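Local atomic coordinates of proton-dependent oligopeptide transporter family protein (Xanthomonas campestris, PDB entry 6EI3), a protein that probably couples the inward movement of protons across the bacterial membrane to the uptake of short peptides, as in other members of the POT family. Residues F54-G66 with L107-L120. Sequence-based numbering, arbitrary orientation.
With 78M ((2S)-2,3-dihydroxypropyl(7Z)-pentadec-7-enoate), chain G; 78M ((2S)-2,3-dihydroxypropyl(7Z)-pentadec-7-enoate), chain R.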
loop_
_atom_site.group_PDB
_atom_site.type_symbol
_atom_site.label_atom_id
_atom_site.label_comp_id
_atom_site.label_asym_id
_atom_site.label_seq_id
_atom_site.Cartn_x
_atom_site.Cartn_y
_atom_site.Cartn_z
ATOM N N PHE A 54 2.195 9.788 5.199
ATOM C CA PHE A 54 1.914 10.078 3.785
ATOM C C PHE A 54 1.378 8.802 3.061
ATOM O O PHE A 54 0.359 8.871 2.378
ATOM C CB PHE A 54 3.195 10.598 3.090
ATOM C CG PHE A 54 3.076 10.745 1.597
ATOM C CD1 PHE A 54 2.398 11.828 1.039
ATOM C CD2 PHE A 54 3.644 9.809 0.743
ATOM C CE1 PHE A 54 2.290 11.965 -0.347
ATOM C CE2 PHE A 54 3.515 9.931 -0.644
ATOM C CZ PHE A 54 2.838 11.004 -1.179
ATOM N N MET A 55 2.082 7.648 3.216
ATOM C CA MET A 55 1.671 6.350 2.655
ATOM C C MET A 55 0.274 5.947 3.175
ATOM O O MET A 55 -0.550 5.439 2.413
ATOM C CB MET A 55 2.715 5.269 2.957
ATOM C CG MET A 55 4.022 5.441 2.145
ATOM S SD MET A 55 3.738 5.606 0.349
ATOM C CE MET A 55 3.223 3.959 -0.028
ATOM N N ILE A 56 0.001 6.227 4.458
ATOM C CA ILE A 56 -1.309 5.964 5.059
ATOM C C ILE A 56 -2.405 6.723 4.293
ATOM O O ILE A 56 -3.380 6.106 3.889
ATOM C CB ILE A 56 -1.303 6.242 6.580
ATOM C CG1 ILE A 56 -0.729 5.011 7.308
ATOM C CG2 ILE A 56 -2.722 6.569 7.089
ATOM C CD1 ILE A 56 -0.294 5.212 8.700
ATOM N N GLY A 57 -2.188 8.016 4.032
ATOM C CA GLY A 57 -3.135 8.843 3.292
ATOM C C GLY A 57 -3.345 8.360 1.876
ATOM O O GLY A 57 -4.483 8.275 1.401
ATOM N N VAL A 58 -2.224 8.050 1.182
ATOM C CA VAL A 58 -2.243 7.568 -0.192
ATOM C C VAL A 58 -3.124 6.317 -0.344
ATOM O O VAL A 58 -3.847 6.208 -1.326
ATOM C CB VAL A 58 -0.813 7.330 -0.736
ATOM C CG1 VAL A 58 -0.841 6.662 -2.118
ATOM C CG2 VAL A 58 -0.025 8.641 -0.799
ATOM N N PHE A 59 -3.076 5.393 0.630
ATOM C CA PHE A 59 -3.794 4.123 0.536
ATOM C C PHE A 59 -5.102 4.101 1.312
ATOM O O PHE A 59 -5.854 3.132 1.195
ATOM C CB PHE A 59 -2.858 2.970 0.915
ATOM C CG PHE A 59 -1.947 2.634 -0.248
ATOM C CD1 PHE A 59 -0.753 3.326 -0.443
ATOM C CD2 PHE A 59 -2.270 1.610 -1.133
ATOM C CE1 PHE A 59 0.095 3.012 -1.517
ATOM C CE2 PHE A 59 -1.414 1.282 -2.197
ATOM C CZ PHE A 59 -0.246 1.999 -2.387
ATOM N N PHE A 60 -5.435 5.206 1.998
ATOM C CA PHE A 60 -6.727 5.327 2.691
ATOM C C PHE A 60 -7.745 6.085 1.804
ATOM O O PHE A 60 -8.893 5.651 1.700
ATOM C CB PHE A 60 -6.581 6.044 4.049
ATOM C CG PHE A 60 -7.919 6.389 4.669
ATOM C CD1 PHE A 60 -8.699 5.404 5.277
ATOM C CD2 PHE A 60 -8.445 7.673 4.556
ATOM C CE1 PHE A 60 -9.957 5.714 5.812
ATOM C CE2 PHE A 60 -9.713 7.976 5.081
ATOM C CZ PHE A 60 -10.455 6.995 5.710
ATOM N N PHE A 61 -7.323 7.237 1.193
ATOM C CA PHE A 61 -8.190 8.097 0.379
ATOM C C PHE A 61 -8.803 7.400 -0.867
ATOM O O PHE A 61 -9.875 7.863 -1.247
ATOM C CB PHE A 61 -7.540 9.439 0.026
ATOM C CG PHE A 61 -7.449 10.342 1.236
ATOM C CD1 PHE A 61 -8.597 10.744 1.912
ATOM C CD2 PHE A 61 -6.216 10.793 1.695
ATOM C CE1 PHE A 61 -8.513 11.569 3.042
ATOM C CE2 PHE A 61 -6.128 11.624 2.825
ATOM C CZ PHE A 61 -7.282 12.011 3.486
ATOM N N PRO A 62 -8.327 6.240 -1.415
ATOM C CA PRO A 62 -9.140 5.530 -2.433
ATOM C C PRO A 62 -10.575 5.293 -1.974
ATOM O O PRO A 62 -11.454 5.232 -2.826
ATOM C CB PRO A 62 -8.415 4.189 -2.578
ATOM C CG PRO A 62 -6.984 4.541 -2.307
ATOM C CD PRO A 62 -7.069 5.503 -1.164
ATOM N N LEU A 63 -10.827 5.181 -0.636
ATOM C CA LEU A 63 -12.185 4.991 -0.100
ATOM C C LEU A 63 -13.089 6.165 -0.516
ATOM O O LEU A 63 -14.197 5.942 -1.012
ATOM C CB LEU A 63 -12.205 4.861 1.446
ATOM C CG LEU A 63 -11.730 3.540 2.077
ATOM C CD1 LEU A 63 -11.876 3.597 3.611
ATOM C CD2 LEU A 63 -12.561 2.332 1.579
ATOM N N LEU A 64 -12.591 7.410 -0.338
ATOM C CA LEU A 64 -13.298 8.631 -0.698
ATOM C C LEU A 64 -13.425 8.789 -2.213
ATOM O O LEU A 64 -14.527 9.054 -2.684
ATOM C CB LEU A 64 -12.653 9.868 -0.063
ATOM C CG LEU A 64 -13.400 11.202 -0.255
ATOM C CD1 LEU A 64 -14.750 11.225 0.491
ATOM C CD2 LEU A 64 -12.544 12.353 0.198
ATOM N N GLY A 65 -12.335 8.566 -2.953
ATOM C CA GLY A 65 -12.334 8.635 -4.414
ATOM C C GLY A 65 -13.404 7.767 -5.062
ATOM O O GLY A 65 -14.202 8.259 -5.860
ATOM N N GLY A 66 -13.446 6.489 -4.680
ATOM C CA GLY A 66 -14.403 5.503 -5.188
ATOM C C GLY A 66 -15.843 5.853 -4.863
ATOM O O GLY A 66 -16.723 5.726 -5.722
ATOM N N LEU A 107 2.165 17.769 1.127
ATOM C CA LEU A 107 2.137 16.298 1.250
ATOM C C LEU A 107 0.735 15.778 1.474
ATOM O O LEU A 107 0.408 14.734 0.937
ATOM C CB LEU A 107 3.039 15.784 2.378
ATOM C CG LEU A 107 4.539 15.981 2.237
ATOM C CD1 LEU A 107 5.234 15.578 3.524
ATOM C CD2 LEU A 107 5.103 15.182 1.081
ATOM N N GLY A 108 -0.058 16.488 2.291
ATOM C CA GLY A 108 -1.453 16.151 2.569
ATOM C C GLY A 108 -2.311 16.179 1.306
ATOM O O GLY A 108 -3.090 15.262 1.053
ATOM N N LEU A 109 -2.139 17.219 0.487
ATOM C CA LEU A 109 -2.855 17.397 -0.778
ATOM C C LEU A 109 -2.444 16.349 -1.818
ATOM O O LEU A 109 -3.301 15.857 -2.558
ATOM C CB LEU A 109 -2.645 18.833 -1.306
ATOM C CG LEU A 109 -3.252 19.977 -0.462
ATOM C CD1 LEU A 109 -2.859 21.338 -1.030
ATOM C CD2 LEU A 109 -4.791 19.856 -0.309
ATOM N N ILE A 110 -1.143 15.967 -1.837
ATOM C CA ILE A 110 -0.624 14.914 -2.725
ATOM C C ILE A 110 -1.210 13.593 -2.308
ATOM O O ILE A 110 -1.699 12.882 -3.165
ATOM C CB ILE A 110 0.934 14.865 -2.768
ATOM C CG1 ILE A 110 1.464 16.082 -3.564
ATOM C CG2 ILE A 110 1.440 13.543 -3.422
ATOM C CD1 ILE A 110 2.935 16.347 -3.368
ATOM N N ALA A 111 -1.209 13.279 -0.982
ATOM C CA ALA A 111 -1.770 12.025 -0.463
ATOM C C ALA A 111 -3.252 11.891 -0.859
ATOM O O ALA A 111 -3.685 10.842 -1.321
ATOM C CB ALA A 111 -1.641 11.994 1.057
ATOM N N PHE A 112 -4.009 12.972 -0.675
ATOM C CA PHE A 112 -5.430 13.056 -0.992
ATOM C C PHE A 112 -5.687 12.874 -2.479
ATOM O O PHE A 112 -6.573 12.094 -2.852
ATOM C CB PHE A 112 -5.978 14.416 -0.522
ATOM C CG PHE A 112 -7.476 14.606 -0.599
ATOM C CD1 PHE A 112 -8.315 14.018 0.338
ATOM C CD2 PHE A 112 -8.037 15.455 -1.544
ATOM C CE1 PHE A 112 -9.693 14.245 0.306
ATOM C CE2 PHE A 112 -9.415 15.705 -1.556
ATOM C CZ PHE A 112 -10.234 15.085 -0.641
ATOM N N GLY A 113 -4.921 13.589 -3.307
ATOM C CA GLY A 113 -5.070 13.513 -4.754
ATOM C C GLY A 113 -4.724 12.150 -5.323
ATOM O O GLY A 113 -5.496 11.589 -6.107
ATOM N N ALA A 114 -3.537 11.622 -4.938
ATOM C CA ALA A 114 -3.021 10.334 -5.395
ATOM C C ALA A 114 -3.903 9.208 -4.889
ATOM O O ALA A 114 -4.150 8.255 -5.621
ATOM C CB ALA A 114 -1.587 10.129 -4.918
ATOM N N GLY A 115 -4.386 9.338 -3.659
ATOM C CA GLY A 115 -5.268 8.336 -3.089
ATOM C C GLY A 115 -6.624 8.298 -3.772
ATOM O O GLY A 115 -7.130 7.216 -4.081
ATOM N N GLY A 116 -7.204 9.467 -4.017
ATOM C CA GLY A 116 -8.528 9.557 -4.634
ATOM C C GLY A 116 -8.651 8.989 -6.041
ATOM O O GLY A 116 -9.674 8.381 -6.365
ATOM N N ILE A 117 -7.615 9.170 -6.886
ATOM C CA ILE A 117 -7.641 8.684 -8.286
ATOM C C ILE A 117 -7.306 7.191 -8.411
ATOM O O ILE A 117 -7.622 6.574 -9.423
ATOM C CB ILE A 117 -6.697 9.506 -9.202
ATOM C CG1 ILE A 117 -5.205 9.293 -8.797
ATOM C CG2 ILE A 117 -7.100 10.987 -9.218
ATOM C CD1 ILE A 117 -4.147 9.790 -9.809
ATOM N N LYS A 118 -6.591 6.648 -7.410
ATOM C CA LYS A 118 -6.079 5.287 -7.381
ATOM C C LYS A 118 -7.124 4.192 -7.718
ATOM O O LYS A 118 -6.795 3.351 -8.543
ATOM C CB LYS A 118 -5.397 5.036 -6.037
ATOM C CG LYS A 118 -4.611 3.753 -5.942
ATOM C CD LYS A 118 -4.060 3.649 -4.531
ATOM C CE LYS A 118 -2.601 3.362 -4.542
ATOM N NZ LYS A 118 -1.786 4.534 -4.878
ATOM N N PRO A 119 -8.363 4.133 -7.173
ATOM C CA PRO A 119 -9.253 3.031 -7.582
ATOM C C PRO A 119 -10.037 3.379 -8.847
ATOM O O PRO A 119 -10.931 2.635 -9.224
ATOM C CB PRO A 119 -10.189 2.903 -6.370
ATOM C CG PRO A 119 -10.335 4.313 -5.884
ATOM C CD PRO A 119 -9.025 5.010 -6.175
ATOM N N LEU A 120 -9.742 4.539 -9.465
ATOM C CA LEU A 120 -10.517 5.049 -10.601
ATOM C C LEU A 120 -9.861 4.952 -11.963
ATOM O O LEU A 120 -10.570 4.742 -12.937
ATOM C CB LEU A 120 -10.933 6.525 -10.363
ATOM C CG LEU A 120 -11.546 6.901 -8.994
ATOM C CD1 LEU A 120 -11.847 8.370 -8.943
ATOM C CD2 LEU A 120 -12.794 6.055 -8.669
HETATM O O21 78M G . 5.809 14.055 15.205
HETATM C C20 78M G . 5.162 15.203 14.670
HETATM C C18 78M G . 5.105 15.128 13.161
HETATM O O19 78M G . 6.398 15.380 12.604
HETATM C C17 78M G . 4.096 16.081 12.558
HETATM O O2 78M G . 3.300 15.321 11.612
HETATM C C1 78M G . 3.672 15.306 10.325
HETATM O O1 78M G . 4.701 15.772 9.918
HETATM C C2 78M G . 2.659 14.604 9.473
HETATM C C3 78M G . 2.533 15.158 8.062
HETATM C C4 78M G . 2.172 14.071 7.072
HETATM C C5 78M G . 1.578 14.562 5.770
HETATM C C6 78M G . 0.792 13.489 5.020
HETATM C C7 78M G . -0.612 13.339 5.513
HETATM C C8 78M G . -1.528 12.517 5.036
HETATM C C9 78M G . -2.938 12.393 5.520
HETATM C C10 78M G . -3.159 11.208 6.449
HETATM C C11 78M G . -4.618 10.801 6.589
HETATM C C12 78M G . -4.807 9.609 7.500
HETATM C C13 78M G . -6.171 8.952 7.447
HETATM C C15 78M G . -7.597 7.077 8.361
HETATM C C14 78M G . -6.213 7.652 8.222
HETATM O O21 78M R . -13.750 9.147 4.084
HETATM C C20 78M R . -14.089 10.504 4.343
HETATM C C18 78M R . -12.848 11.349 4.510
HETATM O O19 78M R . -12.249 11.098 5.786
HETATM C C17 78M R . -13.116 12.824 4.315
HETATM O O2 78M R . -11.798 13.421 4.338
HETATM C C1 78M R . -11.686 14.745 4.186
HETATM O O1 78M R . -12.543 15.452 3.721
HETATM C C2 78M R . -10.379 15.233 4.731
HETATM C C3 78M R . -9.397 15.700 3.672
HETATM C C4 78M R . -8.738 17.012 4.061
HETATM C C5 78M R . -7.426 17.299 3.364
HETATM C C6 78M R . -6.215 16.609 3.987
HETATM C C7 78M R . -4.965 17.255 3.489
HETATM C C8 78M R . -3.962 17.766 4.188
HETATM C C9 78M R . -3.732 17.776 5.671
HETATM C C10 78M R . -2.240 17.959 5.940
HETATM C C11 78M R . -1.889 18.409 7.344
HETATM C C12 78M R . -0.642 19.271 7.391
HETATM C C13 78M R . -0.300 19.798 8.772
HETATM C C15 78M R . 1.222 21.302 10.122
HETATM C C14 78M R . 0.673 20.966 8.756
#
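Val58 and Gly115 meet where two transmembrane helices of this major facilitator superfamily fold cross. Their CA atoms lie 4.3 Å apart. Helix 54-60 and helix 107-117 run roughly parallel, with axes 7.1 Å apart and crossing at -31°. Such closeness rests on small residues: Gly57 packs against Ala111, and Gly115 CA packs against Val58 O and Phe61 CB. The first helix is interrupted around Phe61 and continues from about Pro62. Pro62 N has no hydrogen to give, so the nearby Gly115 O is a packing neighbour and not an acceptor.

Lys118, near the end of the other segment, reaches back across Pro62 to Phe59. CB lies near Pro62 CG, and CD packs on the same atom at 3.8 Å. With CG anti to the backbone N (chi1 -170°), the first part of the chain runs beside the proline ring. It then bends at chi3 and chi4. CE comes down over one face of the Phe59 ring, 3.4 Å from Phe59 CE2, in a CH-pi contact. NZ stands over the same face in a cation-pi contact, 4.2 Å from the ring centroid, and also touches Val58 CG1. The Phe59 side chain also touches Thr441 and Thr442 of helix 430-456.

Across the helix pair, Phe61 and Phe112 form a T-shaped pair with planes at 75°. The Phe112 edge points at the Phe61 face, with CD1 over the ring centre. Leu64 CD2 adds to this cluster, 3.4 Å from Phe112 CE1. A bound monoacylglycerol (78M, chain R) lies along this cluster, its C3 near Phe112 CE1. A second (78M, chain G) runs past Gly57 and Leu107 and puts C15 over a face of the Phe60 ring. Farther along, the two backbones come close enough for a CA-H...O contact from Gly65 CA to Gly116 O at 3.3 Å.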